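Local coordinates for protein teichoic acid D-alanine hydrolase (Staphylococcus aureus, PDB 5ZH8) that hydrolyses D-alanyl esters on wall and lipoteichoic acids of the cell envelope, affecting cell wall structure, autolysis and methicillin resistance, at residues P326-Y329 and A335-T338; K101-Y106 and N117-M122; L137-E142 and K306-K311; T248-E253 and Q281-G286; K168-H173 and L217-V222. One frame throughout, in Å; residues are numbered along the deposited sequence.

Interaction 1 (P326-Y329 and A335-T338); sequences PDEY and AKPT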
# COMPACT_ATOMS: atom_id res chain seq x y z
N PRO A 326 21.34 -17.60 10.38
CA PRO A 326 20.19 -18.24 11.04
C PRO A 326 18.86 -18.04 10.32
O PRO A 326 18.00 -18.92 10.37
CB PRO A 326 20.15 -17.56 12.40
CG PRO A 326 20.76 -16.23 12.18
CD PRO A 326 21.84 -16.46 11.17
N ASP A 327 18.70 -16.90 9.66
CA ASP A 327 17.44 -16.55 9.02
C ASP A 327 17.61 -16.56 7.51
O ASP A 327 18.73 -16.63 7.00
CB ASP A 327 16.98 -15.16 9.49
CG ASP A 327 16.93 -15.04 11.02
OD1 ASP A 327 16.57 -16.06 11.64
OD2 ASP A 327 17.27 -13.98 11.59
N GLU A 328 16.49 -16.50 6.81
CA GLU A 328 16.50 -16.36 5.35
C GLU A 328 17.13 -15.03 4.99
O GLU A 328 17.88 -14.92 4.02
CB GLU A 328 15.07 -16.44 4.79
CG GLU A 328 14.42 -17.80 4.95
CD GLU A 328 13.05 -17.88 4.31
OE1 GLU A 328 12.41 -16.83 4.08
OE2 GLU A 328 12.60 -19.02 4.03
N TYR A 329 16.83 -14.01 5.80
CA TYR A 329 17.36 -12.67 5.60
C TYR A 329 18.83 -12.58 6.00
O TYR A 329 19.22 -13.07 7.05
CB TYR A 329 16.55 -11.66 6.41
CG TYR A 329 16.78 -10.23 5.99
CD1 TYR A 329 16.14 -9.71 4.89
CD2 TYR A 329 17.63 -9.40 6.71
CE1 TYR A 329 16.33 -8.41 4.50
CE2 TYR A 329 17.83 -8.09 6.32
CZ TYR A 329 17.18 -7.60 5.21
OH TYR A 329 17.35 -6.30 4.80
N ALA A 335 17.53 -15.31 1.32
CA ALA A 335 17.78 -16.63 0.74
C ALA A 335 16.65 -17.54 1.19
O ALA A 335 16.54 -17.85 2.37
CB ALA A 335 19.12 -17.17 1.19
N LYS A 336 15.81 -17.96 0.25
CA LYS A 336 14.64 -18.78 0.55
C LYS A 336 14.77 -20.18 -0.06
O LYS A 336 15.72 -20.44 -0.80
CB LYS A 336 13.37 -18.08 0.06
CG LYS A 336 13.21 -16.66 0.58
CD LYS A 336 11.92 -16.03 0.07
CE LYS A 336 11.29 -15.11 1.11
NZ LYS A 336 10.73 -15.88 2.26
N PRO A 337 13.84 -21.09 0.26
CA PRO A 337 13.94 -22.46 -0.26
C PRO A 337 13.97 -22.60 -1.78
O PRO A 337 14.77 -23.38 -2.29
CB PRO A 337 12.69 -23.13 0.31
CG PRO A 337 12.50 -22.44 1.61
CD PRO A 337 12.83 -21.01 1.32
N THR A 338 13.11 -21.87 -2.49
CA THR A 338 13.00 -22.03 -3.94
C THR A 338 13.63 -20.89 -4.72
O THR A 338 13.67 -20.94 -5.96
CB THR A 338 11.53 -22.13 -4.38
OG1 THR A 338 10.87 -20.90 -4.08
CG2 THR A 338 10.83 -23.25 -3.67
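Glu328 reaches over to Lys336 and Pro337 at the open end of a short beta hairpin, whose strands 329-330 and 333-335 run antiparallel at one margin of the large sheet of the beta-lactamase fold. The backbones are joined first: Ala335 N donates to Glu328 O over 2.8 Å in a nearly straight bond (171°). Glu328 O also accepts a bond from Arg330 NE.

Beyond this pairing the glutamate does most of the work. Its CG is placed anti to the carbonyl carbon (chi1 -67°), and from there the chain runs extended, carrying CB and CG past the carbonyl of Ala335; CG lies 3.3 Å from Ala335 O. The carboxylate then presents its two oxygens to different neighbours. Lys336 crosses the glutamate at about a right angle. Its chain starts out straight but bends at chi3 and chi4, which folds the ammonium back to the carboxylate. The resulting salt bridge spans 2.7 Å from Lys336 NZ to Glu328 OE1, with the nitrogen on the syn side and 22° out of the carboxylate plane. Lys336 CG lies 3.6 Å from Glu328 OE1, so the lysine chain curls round that oxygen as well as ending on it. Both residues are partly exposed, and solvent probably moderates the charge attraction.

Lys336 also packs on Thr269 of the second subunit, while Tyr329 turns its ring the other way, toward His173. The second carboxylate oxygen meets no charge across this contact: Glu328 OE2 faces the proline ring, 3.4 Å from Pro337 CD.

Interaction 2 (K101-Y106 and N117-M122); sequences KMSKGY and NTPNTM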
# COMPACT_ATOMS: atom_id res chain seq x y z
N LYS A 101 17.72 -11.55 -21.48
CA LYS A 101 16.77 -12.09 -22.45
C LYS A 101 15.50 -11.23 -22.59
O LYS A 101 14.74 -11.38 -23.55
CB LYS A 101 16.34 -13.50 -22.07
CG LYS A 101 17.48 -14.48 -21.83
CD LYS A 101 18.32 -14.78 -23.05
CE LYS A 101 17.51 -15.52 -24.10
NZ LYS A 101 18.43 -16.12 -25.12
N MET A 102 15.24 -10.37 -21.60
CA MET A 102 14.10 -9.48 -21.66
C MET A 102 14.37 -8.20 -20.88
O MET A 102 14.87 -8.24 -19.76
CB MET A 102 12.84 -10.17 -21.10
CG MET A 102 11.56 -9.37 -21.33
SD MET A 102 10.07 -10.30 -20.93
CE MET A 102 8.83 -9.12 -21.47
N SER A 103 14.02 -7.07 -21.49
CA SER A 103 14.15 -5.76 -20.87
C SER A 103 13.13 -4.86 -21.54
O SER A 103 13.26 -4.56 -22.73
CB SER A 103 15.56 -5.20 -21.07
OG SER A 103 15.71 -3.96 -20.41
N LYS A 104 12.11 -4.44 -20.80
CA LYS A 104 11.00 -3.70 -21.39
C LYS A 104 10.26 -2.84 -20.37
O LYS A 104 10.04 -3.26 -19.24
CB LYS A 104 10.03 -4.67 -22.07
CG LYS A 104 8.96 -4.00 -22.90
CD LYS A 104 8.19 -5.01 -23.74
CE LYS A 104 7.16 -4.32 -24.62
NZ LYS A 104 6.32 -5.28 -25.39
N GLY A 105 9.88 -1.64 -20.80
CA GLY A 105 9.11 -0.71 -19.98
C GLY A 105 7.65 -0.71 -20.40
O GLY A 105 7.33 -0.90 -21.57
N TYR A 106 6.77 -0.49 -19.43
CA TYR A 106 5.33 -0.47 -19.65
C TYR A 106 4.73 0.75 -18.95
O TYR A 106 5.10 1.09 -17.83
CB TYR A 106 4.69 -1.74 -19.09
CG TYR A 106 5.18 -3.04 -19.69
CD1 TYR A 106 6.35 -3.64 -19.23
CD2 TYR A 106 4.45 -3.71 -20.68
CE1 TYR A 106 6.79 -4.85 -19.76
CE2 TYR A 106 4.88 -4.91 -21.21
CZ TYR A 106 6.05 -5.48 -20.75
OH TYR A 106 6.47 -6.68 -21.25
N ASN A 117 7.80 4.72 -19.68
CA ASN A 117 8.83 3.87 -19.08
C ASN A 117 9.65 3.18 -20.16
O ASN A 117 9.09 2.55 -21.06
CB ASN A 117 8.21 2.79 -18.18
CG ASN A 117 7.81 3.32 -16.82
OD1 ASN A 117 8.57 4.01 -16.16
ND2 ASN A 117 6.61 2.97 -16.38
N THR A 118 10.96 3.29 -20.07
CA THR A 118 11.87 2.63 -21.00
C THR A 118 12.85 1.79 -20.19
O THR A 118 12.81 1.83 -18.96
CB THR A 118 12.64 3.67 -21.83
OG1 THR A 118 13.47 4.46 -20.96
CG2 THR A 118 11.68 4.59 -22.54
N PRO A 119 13.71 1.02 -20.87
CA PRO A 119 14.77 0.32 -20.13
C PRO A 119 15.72 1.27 -19.39
O PRO A 119 16.36 0.87 -18.42
CB PRO A 119 15.51 -0.46 -21.22
CG PRO A 119 14.46 -0.71 -22.26
CD PRO A 119 13.61 0.53 -22.26
N ASN A 120 15.81 2.52 -19.85
CA ASN A 120 16.62 3.54 -19.19
C ASN A 120 16.02 4.08 -17.88
O ASN A 120 16.75 4.65 -17.07
CB ASN A 120 16.89 4.71 -20.14
CG ASN A 120 18.22 4.58 -20.83
OD1 ASN A 120 18.29 4.21 -22.00
ND2 ASN A 120 19.30 4.85 -20.09
N THR A 121 14.72 3.90 -17.69
CA THR A 121 14.05 4.36 -16.48
C THR A 121 14.64 3.71 -15.23
O THR A 121 14.76 2.48 -15.14
CB THR A 121 12.55 4.04 -16.51
OG1 THR A 121 11.97 4.57 -17.70
CG2 THR A 121 11.85 4.64 -15.30
N MET A 122 15.00 4.56 -14.27
CA MET A 122 15.57 4.14 -13.00
C MET A 122 14.53 4.31 -11.90
O MET A 122 13.92 5.37 -11.78
CB MET A 122 16.82 4.97 -12.68
CG MET A 122 17.92 4.82 -13.71
SD MET A 122 19.12 6.15 -13.72
CE MET A 122 20.06 5.82 -12.24
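Gly105, near the end of strand 99-106, lies against Thr118 with their CA atoms 4.5 Å apart, and the irregular chain of 117-122 then turns away in a type I beta turn from Thr118 to Thr121. Having no side chain, Gly105 lets the other backbone come close: its CA makes a CH...O contact of 3.4 Å with Asn117 O.

The side chain of the same Asn117 makes the next link, to Tyr106, one residue along the strand. Its CG stands anti to the carbonyl carbon (chi1 -79°), which carries the amide to the strand's end, where Asn117 ND2 donates to Tyr106 O over 2.8 Å. The bond is nearly straight (168°), and the acceptor lies close to the amide plane. Asn117 ND2 has a second, weak bond to Asn366 OD1. The Tyr106 ring faces the other way, with its hydroxyl bonded to Asp80 OD1.

Toward the start of the strand the contact becomes plain packing. Ser103 OG sits 3.6 Å from Pro119 CB, with Pro119 CG next to it. The turn bearing Pro119 is held internally, since Thr121 OG1 accepts from Thr118 N at 2.9 Å and Thr121 N donates to Thr118 O.

A side-chain amide thus supplies the one conventional hydrogen bond between the segments. The connection behaves as a clamp at the strand's end with van der Waals packing behind it, and does not extend the large antiparallel sheet of the beta-lactamase fold by another strand.

Interaction 3 (L137-E142 and K306-K311); sequences LKQLEE and KLFSPK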
# COMPACT_ATOMS: atom_id res chain seq x y z
N LEU A 137 29.40 -4.07 3.86
CA LEU A 137 29.70 -4.69 5.15
C LEU A 137 30.57 -5.93 4.99
O LEU A 137 31.62 -6.05 5.61
CB LEU A 137 28.42 -5.10 5.89
CG LEU A 137 27.83 -4.10 6.89
CD1 LEU A 137 26.58 -4.71 7.51
CD2 LEU A 137 28.82 -3.70 7.97
N LYS A 138 30.12 -6.85 4.14
CA LYS A 138 30.86 -8.08 3.90
C LYS A 138 32.26 -7.78 3.38
O LYS A 138 33.24 -8.38 3.82
CB LYS A 138 30.11 -9.00 2.93
CG LYS A 138 30.82 -10.32 2.63
CD LYS A 138 30.98 -11.22 3.85
CE LYS A 138 29.68 -11.96 4.17
NZ LYS A 138 29.63 -12.41 5.58
N GLN A 139 32.35 -6.83 2.45
CA GLN A 139 33.65 -6.38 1.95
C GLN A 139 34.56 -5.91 3.09
O GLN A 139 35.72 -6.30 3.16
CB GLN A 139 33.47 -5.25 0.94
CG GLN A 139 33.06 -5.73 -0.44
CD GLN A 139 32.72 -4.57 -1.37
OE1 GLN A 139 32.52 -3.44 -0.91
NE2 GLN A 139 32.64 -4.85 -2.67
N LEU A 140 34.01 -5.09 3.99
CA LEU A 140 34.76 -4.59 5.13
C LEU A 140 35.20 -5.68 6.11
O LEU A 140 36.24 -5.56 6.74
CB LEU A 140 33.94 -3.52 5.88
CG LEU A 140 33.82 -2.19 5.15
CD1 LEU A 140 32.91 -1.26 5.92
CD2 LEU A 140 35.18 -1.56 4.93
N GLU A 141 34.40 -6.73 6.23
CA GLU A 141 34.75 -7.89 7.06
C GLU A 141 35.97 -8.61 6.50
O GLU A 141 36.89 -8.94 7.24
CB GLU A 141 33.57 -8.87 7.16
CG GLU A 141 32.39 -8.34 7.95
CD GLU A 141 31.16 -9.20 7.79
OE1 GLU A 141 31.25 -10.41 8.08
OE2 GLU A 141 30.11 -8.68 7.39
N GLU A 142 35.98 -8.80 5.18
CA GLU A 142 37.08 -9.48 4.49
C GLU A 142 38.34 -8.59 4.36
O GLU A 142 39.44 -9.09 4.17
CB GLU A 142 36.63 -9.95 3.11
CG GLU A 142 35.47 -10.95 3.12
CD GLU A 142 35.77 -12.20 3.94
OE1 GLU A 142 36.86 -12.79 3.76
OE2 GLU A 142 34.91 -12.58 4.76
N LYS A 306 32.43 -12.13 -8.58
CA LYS A 306 33.15 -10.92 -8.94
C LYS A 306 33.42 -10.00 -7.79
O LYS A 306 34.19 -9.11 -7.91
CB LYS A 306 32.43 -10.15 -10.02
CG LYS A 306 32.77 -10.61 -11.41
CD LYS A 306 32.76 -9.45 -12.39
CE LYS A 306 32.39 -9.92 -13.78
NZ LYS A 306 31.96 -8.81 -14.66
N LEU A 307 32.72 -10.17 -6.69
CA LEU A 307 33.01 -9.38 -5.49
C LEU A 307 33.73 -10.19 -4.43
O LEU A 307 34.55 -9.65 -3.69
CB LEU A 307 31.73 -8.82 -4.88
CG LEU A 307 31.06 -7.68 -5.62
CD1 LEU A 307 29.94 -7.16 -4.73
CD2 LEU A 307 32.04 -6.57 -5.98
N PHE A 308 33.38 -11.47 -4.31
CA PHE A 308 34.01 -12.37 -3.36
C PHE A 308 34.32 -13.72 -3.99
O PHE A 308 33.73 -14.09 -5.01
CB PHE A 308 33.11 -12.59 -2.14
CG PHE A 308 32.44 -11.34 -1.63
CD1 PHE A 308 33.15 -10.40 -0.89
CD2 PHE A 308 31.09 -11.12 -1.87
CE1 PHE A 308 32.53 -9.26 -0.40
CE2 PHE A 308 30.46 -9.99 -1.38
CZ PHE A 308 31.18 -9.06 -0.65
N SER A 309 35.24 -14.45 -3.37
CA SER A 309 35.50 -15.85 -3.72
C SER A 309 34.27 -16.73 -3.50
O SER A 309 33.34 -16.34 -2.79
CB SER A 309 36.64 -16.37 -2.84
OG SER A 309 36.28 -16.29 -1.48
N PRO A 310 34.25 -17.93 -4.10
CA PRO A 310 33.10 -18.83 -3.91
C PRO A 310 32.84 -19.21 -2.44
O PRO A 310 31.68 -19.31 -2.03
CB PRO A 310 33.48 -20.06 -4.74
CG PRO A 310 34.41 -19.55 -5.78
CD PRO A 310 35.19 -18.45 -5.12
N LYS A 311 33.90 -19.41 -1.65
CA LYS A 311 33.76 -19.74 -0.22
C LYS A 311 33.11 -18.63 0.62
O LYS A 311 32.56 -18.91 1.69
CB LYS A 311 35.12 -20.11 0.38
CG LYS A 311 35.64 -21.46 -0.10
CD LYS A 311 36.89 -21.85 0.67
CE LYS A 311 37.55 -23.10 0.11
NZ LYS A 311 36.60 -24.24 -0.01
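Helix 129-142, at whose start this family has its SxxK motif, meets the loop before helix 310-318 through Lys138, Gln139 and Phe308. Phe308 sits just ahead of Ser309, the N-cap of the second helix, and points its ring at the last turns of the first.

Lys138 CG lies over one face of that ring, toward its rim. With CG anti to the backbone N (chi1 -180°), the chain passes over the phenyl group in a CH-pi contact, Lys138 CG lying 3.9 Å from the ring centroid and 28° off its normal. The chain then bends at chi2 and chi3 and takes the ammonium away from the ring. Lys138 NZ makes a long salt bridge of 3.6 Å to Glu141 OE1, and weak bonds to the hydroxyls of Tyr331 and Tyr325.

Leu307 CB, from the neighbouring residue, lies over the opposite face, likewise toward the rim, so the phenyl is flanked by aliphatic carbon on both sides. Gln139 CA is at the ring's edge, while Gln139 CG meets Phe308 CE1 at 3.6 Å. The glutamine continues extended past the aromatic group to Leu307, bringing its NE2 to 3.8 Å from Leu307 CD2; the amide's polar partner is Lys238 O.

No hydrogen bond joins the two segments. Two polar residues contribute their methylene carbons to a hydrophobic contact and send their nitrogens to other partners, so cohesion here rests on dispersion and burial of the phenyl ring.

Interaction 4 (T248-E253 and Q281-G286); sequences TAFYDE and QYYGAG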
# COMPACT_ATOMS: atom_id res chain seq x y z
N THR A 248 22.68 3.28 -12.52
CA THR A 248 22.30 3.22 -11.12
C THR A 248 22.84 4.47 -10.46
O THR A 248 24.00 4.84 -10.66
CB THR A 248 22.94 2.00 -10.44
OG1 THR A 248 22.43 0.80 -11.02
CG2 THR A 248 22.69 2.01 -8.94
N ALA A 249 22.01 5.14 -9.67
CA ALA A 249 22.39 6.44 -9.12
C ALA A 249 21.67 6.78 -7.83
O ALA A 249 20.59 6.28 -7.54
CB ALA A 249 22.15 7.53 -10.16
N PHE A 250 22.32 7.63 -7.04
CA PHE A 250 21.70 8.22 -5.87
C PHE A 250 20.73 9.29 -6.33
O PHE A 250 20.92 9.90 -7.38
CB PHE A 250 22.76 8.80 -4.92
CG PHE A 250 23.57 7.75 -4.20
CD1 PHE A 250 23.09 7.19 -3.02
CD2 PHE A 250 24.79 7.33 -4.69
CE1 PHE A 250 23.82 6.22 -2.35
CE2 PHE A 250 25.52 6.36 -4.02
CZ PHE A 250 25.04 5.81 -2.85
N TYR A 251 19.69 9.51 -5.53
CA TYR A 251 18.54 10.35 -5.91
C TYR A 251 18.84 11.71 -6.54
O TYR A 251 18.09 12.17 -7.40
CB TYR A 251 17.63 10.55 -4.68
CG TYR A 251 18.16 11.55 -3.67
CD1 TYR A 251 19.15 11.18 -2.76
CD2 TYR A 251 17.68 12.85 -3.63
CE1 TYR A 251 19.64 12.10 -1.83
CE2 TYR A 251 18.16 13.77 -2.71
CZ TYR A 251 19.14 13.39 -1.82
OH TYR A 251 19.62 14.30 -0.90
N ASP A 252 19.93 12.37 -6.12
CA ASP A 252 20.19 13.75 -6.54
C ASP A 252 21.31 13.91 -7.57
O ASP A 252 21.72 15.03 -7.86
CB ASP A 252 20.47 14.62 -5.31
CG ASP A 252 20.14 16.10 -5.54
OD1 ASP A 252 19.21 16.40 -6.32
OD2 ASP A 252 20.82 16.96 -4.94
N GLU A 253 21.80 12.81 -8.13
CA GLU A 253 22.84 12.90 -9.15
C GLU A 253 22.27 13.51 -10.44
O GLU A 253 21.22 13.08 -10.93
CB GLU A 253 23.47 11.53 -9.41
CG GLU A 253 24.17 10.94 -8.19
CD GLU A 253 25.04 9.74 -8.52
OE1 GLU A 253 26.03 9.88 -9.28
OE2 GLU A 253 24.75 8.64 -8.01
N GLN A 281 18.59 11.78 4.10
CA GLN A 281 18.90 11.11 5.36
C GLN A 281 18.85 9.58 5.25
O GLN A 281 19.00 8.88 6.25
CB GLN A 281 17.93 11.59 6.44
CG GLN A 281 16.58 10.86 6.47
CD GLN A 281 15.43 11.72 6.95
OE1 GLN A 281 14.72 11.36 7.89
NE2 GLN A 281 15.24 12.87 6.31
N TYR A 282 18.63 9.06 4.04
CA TYR A 282 18.35 7.64 3.83
C TYR A 282 19.46 6.89 3.08
O TYR A 282 19.19 5.91 2.38
CB TYR A 282 17.00 7.47 3.12
CG TYR A 282 15.96 6.79 3.99
CD1 TYR A 282 15.91 5.40 4.09
CD2 TYR A 282 15.04 7.54 4.72
CE1 TYR A 282 14.97 4.78 4.89
CE2 TYR A 282 14.10 6.92 5.52
CZ TYR A 282 14.07 5.54 5.60
OH TYR A 282 13.13 4.94 6.40
N TYR A 283 20.70 7.34 3.24
CA TYR A 283 21.83 6.69 2.59
C TYR A 283 22.06 5.31 3.17
O TYR A 283 22.43 5.17 4.33
CB TYR A 283 23.10 7.54 2.71
CG TYR A 283 23.15 8.69 1.73
CD1 TYR A 283 22.49 9.88 2.00
CD2 TYR A 283 23.84 8.57 0.53
CE1 TYR A 283 22.53 10.93 1.10
CE2 TYR A 283 23.88 9.62 -0.38
CZ TYR A 283 23.22 10.80 -0.08
OH TYR A 283 23.25 11.86 -0.96
N GLY A 284 21.79 4.28 2.36
CA GLY A 284 22.01 2.90 2.75
C GLY A 284 20.75 2.09 3.00
O GLY A 284 20.81 0.86 3.01
N ALA A 285 19.62 2.76 3.20
CA ALA A 285 18.34 2.08 3.46
C ALA A 285 17.24 2.39 2.43
O ALA A 285 16.09 1.99 2.62
CB ALA A 285 17.85 2.42 4.87
N GLY A 286 17.59 3.11 1.37
CA GLY A 286 16.69 3.27 0.22
C GLY A 286 16.58 4.65 -0.40
O GLY A 286 15.48 5.19 -0.52
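Tyr283 meets Phe250 and Tyr251 with the outer part of its ring, joining the loop ahead of strand 288-290 to strand 248-250, its neighbour in a small three-stranded antiparallel sheet of this beta-lactamase fold.

The loop starts with Gln281, whose amide turns away from the contact to Ser183 O and Tyr180 OH. Tyr282 likewise sends its side chain off, its hydroxyl bonding to Asp213 OD2, and so Tyr283 is left to make the contact. Its CG is anti to the carbonyl carbon (chi1 -79°), bringing the outer ring atoms to the strand. The Tyr283 and Phe250 planes are inclined by 30°, and the rings are slid so far apart that they barely overlap, with centroids separated by 5.4 Å. The touching atoms are along one side of each ring: Tyr283 CE2 is 3.7 Å from Phe250 CD1, and Tyr283 CD2 the same distance from Phe250 CE1. Tyr251 comes in differently, crossing Tyr283 at about a right angle, and its CE1 approaches Tyr283 OH at 3.7 Å.

After Tyr283 the chain bends at Gly284, whose positive phi (109°) suits a residue without a side chain, and Gly284 O accepts from Thr133 OG1. Ala285 N then closes back on Tyr282 O at 3.3 Å, and Gly286, again with positive phi, leads toward strand 288-290.

Across from this loop, a type I turn from Phe250 to Glu253 follows the strand. Glu253 folds back over it, and its OE2 accepts a bond from Phe250 N at 2.8 Å as well as one with Tyr236 OH.

Interaction 5 (K168-H173 and L217-V222); sequences KDLMLH and LVLAKV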
# COMPACT_ATOMS: atom_id res chain seq x y z
N LYS A 168 25.86 -7.69 13.84
CA LYS A 168 25.05 -8.77 13.31
C LYS A 168 23.57 -8.60 13.63
O LYS A 168 22.72 -8.91 12.79
CB LYS A 168 25.54 -10.12 13.84
CG LYS A 168 24.91 -11.31 13.13
CD LYS A 168 25.49 -12.64 13.56
CE LYS A 168 25.26 -13.70 12.48
NZ LYS A 168 25.40 -15.10 12.97
N ASP A 169 23.26 -8.10 14.82
CA ASP A 169 21.87 -7.89 15.23
C ASP A 169 21.19 -6.75 14.46
O ASP A 169 19.98 -6.78 14.26
CB ASP A 169 21.78 -7.65 16.74
CG ASP A 169 21.99 -8.91 17.55
OD1 ASP A 169 22.13 -9.99 16.95
OD2 ASP A 169 22.02 -8.83 18.80
N LEU A 170 21.96 -5.75 14.05
CA LEU A 170 21.46 -4.72 13.15
C LEU A 170 21.20 -5.32 11.77
O LEU A 170 20.13 -5.17 11.20
CB LEU A 170 22.46 -3.58 13.00
CG LEU A 170 22.86 -2.79 14.24
CD1 LEU A 170 24.06 -1.92 13.92
CD2 LEU A 170 21.71 -1.94 14.74
N MET A 171 22.22 -6.00 11.25
CA MET A 171 22.16 -6.65 9.94
C MET A 171 20.96 -7.59 9.81
O MET A 171 20.32 -7.63 8.76
CB MET A 171 23.47 -7.41 9.69
CG MET A 171 23.56 -8.13 8.35
SD MET A 171 22.83 -9.78 8.37
CE MET A 171 24.01 -10.70 9.36
N LEU A 172 20.66 -8.33 10.87
CA LEU A 172 19.58 -9.32 10.87
C LEU A 172 18.21 -8.74 11.29
O LEU A 172 17.23 -9.49 11.37
CB LEU A 172 19.93 -10.51 11.78
CG LEU A 172 21.12 -11.40 11.44
CD1 LEU A 172 21.42 -12.35 12.59
CD2 LEU A 172 20.90 -12.18 10.15
N HIS A 173 18.15 -7.44 11.56
CA HIS A 173 16.93 -6.78 12.08
C HIS A 173 16.44 -7.38 13.39
O HIS A 173 15.30 -7.83 13.49
CB HIS A 173 15.80 -6.79 11.04
CG HIS A 173 16.10 -6.01 9.80
ND1 HIS A 173 16.30 -4.65 9.80
CD2 HIS A 173 16.21 -6.41 8.51
CE1 HIS A 173 16.54 -4.24 8.57
NE2 HIS A 173 16.50 -5.29 7.77
N LEU A 217 20.53 2.14 8.37
CA LEU A 217 21.05 3.51 8.45
C LEU A 217 22.25 3.59 9.41
O LEU A 217 23.23 4.26 9.12
CB LEU A 217 19.96 4.51 8.87
CG LEU A 217 18.79 4.67 7.90
CD1 LEU A 217 17.74 5.59 8.50
CD2 LEU A 217 19.26 5.20 6.55
N VAL A 218 22.15 2.90 10.55
CA VAL A 218 23.27 2.79 11.50
C VAL A 218 24.46 2.06 10.88
O VAL A 218 25.61 2.44 11.10
CB VAL A 218 22.85 2.01 12.77
CG1 VAL A 218 24.07 1.66 13.63
CG2 VAL A 218 21.81 2.79 13.56
N LEU A 219 24.17 0.99 10.13
CA LEU A 219 25.22 0.23 9.44
C LEU A 219 25.90 1.06 8.35
O LEU A 219 27.10 0.95 8.16
CB LEU A 219 24.66 -1.05 8.81
CG LEU A 219 24.35 -2.21 9.77
CD1 LEU A 219 23.69 -3.35 9.01
CD2 LEU A 219 25.59 -2.67 10.52
N ALA A 220 25.12 1.87 7.65
CA ALA A 220 25.68 2.78 6.65
C ALA A 220 26.65 3.78 7.31
O ALA A 220 27.70 4.09 6.74
CB ALA A 220 24.57 3.52 5.92
N LYS A 221 26.31 4.27 8.49
CA LYS A 221 27.17 5.20 9.22
C LYS A 221 28.43 4.50 9.74
O LYS A 221 29.52 5.08 9.74
CB LYS A 221 26.42 5.86 10.37
CG LYS A 221 27.17 6.99 11.06
CD LYS A 221 27.34 8.19 10.13
CE LYS A 221 28.73 8.80 10.25
NZ LYS A 221 29.06 9.67 9.09
N VAL A 222 28.27 3.24 10.17
CA VAL A 222 29.41 2.40 10.57
C VAL A 222 30.40 2.30 9.40
O VAL A 222 31.61 2.47 9.59
CB VAL A 222 28.94 0.98 11.00
CG1 VAL A 222 30.11 0.01 11.09
CG2 VAL A 222 28.20 1.04 12.33
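Leu170 meets Val218 and Leu219 where helix 167-171 lies beside helix 213-227, and the fit depends on how each branch is turned. Leu170 has CG anti to the carbonyl carbon (chi1 -61°) and a nearly straight chi2, which pushes CD1 out toward the longer helix. That one methyl does double duty: Leu170 CD1 is 3.6 Å from Val218 CG1 and 3.8 Å from Leu219 CD2.

The two partners are addressed differently. Val218 crosses Leu170 at about a right angle and offers a single methyl, CG1, swung opposite its own backbone N (chi1 169°). Leu219 and Leu170 slide past each other in opposite directions, which brings Leu219 CG to 4.0 Å from Leu170 CB. The second methyl of Leu219 goes to the neighbouring residue and settles near its backbone, with Leu219 CD1 3.8 Å from Met171 CA. Met171 bends at chi2 and chi3, and its thioether end leads away from the longer helix.

Val152 from helix 152-155 packs on both Leu170 and Val218, while Leu137 closes against Leu219 from helix 129-142. Just past the contact, His173 takes positive phi and ends the short helix in a Schellman motif. No hydrogen bond crosses between the segments: the arrangement is buried, aliphatic helix-helix packing, as found in the core of the helical region of the beta-lactamase fold.

From the N terminus, interaction 2 comes first and closes a short loop between strand 99-106 and the chain before strand 123-124. Interaction 3 opens next on helix 129-142 and closes only at 306-311, making the longest loop. Within it lie interaction 5, joining helices 167-171 and 213-227, and then interaction 4, between strand 248-250 and the loop before 288-290; these two follow in series. Interaction 1 comes last and closes the tight hairpin 329-335 at the edge of the large sheet. None cross. Interaction 5 is the hub: Leu219 touches Leu137 of interaction 3, Leu217 and Ala220 pack on 281-285 of interaction 4, and His173 and Leu172 meet interaction 1. Met122 links interaction 2 to strand 248-250.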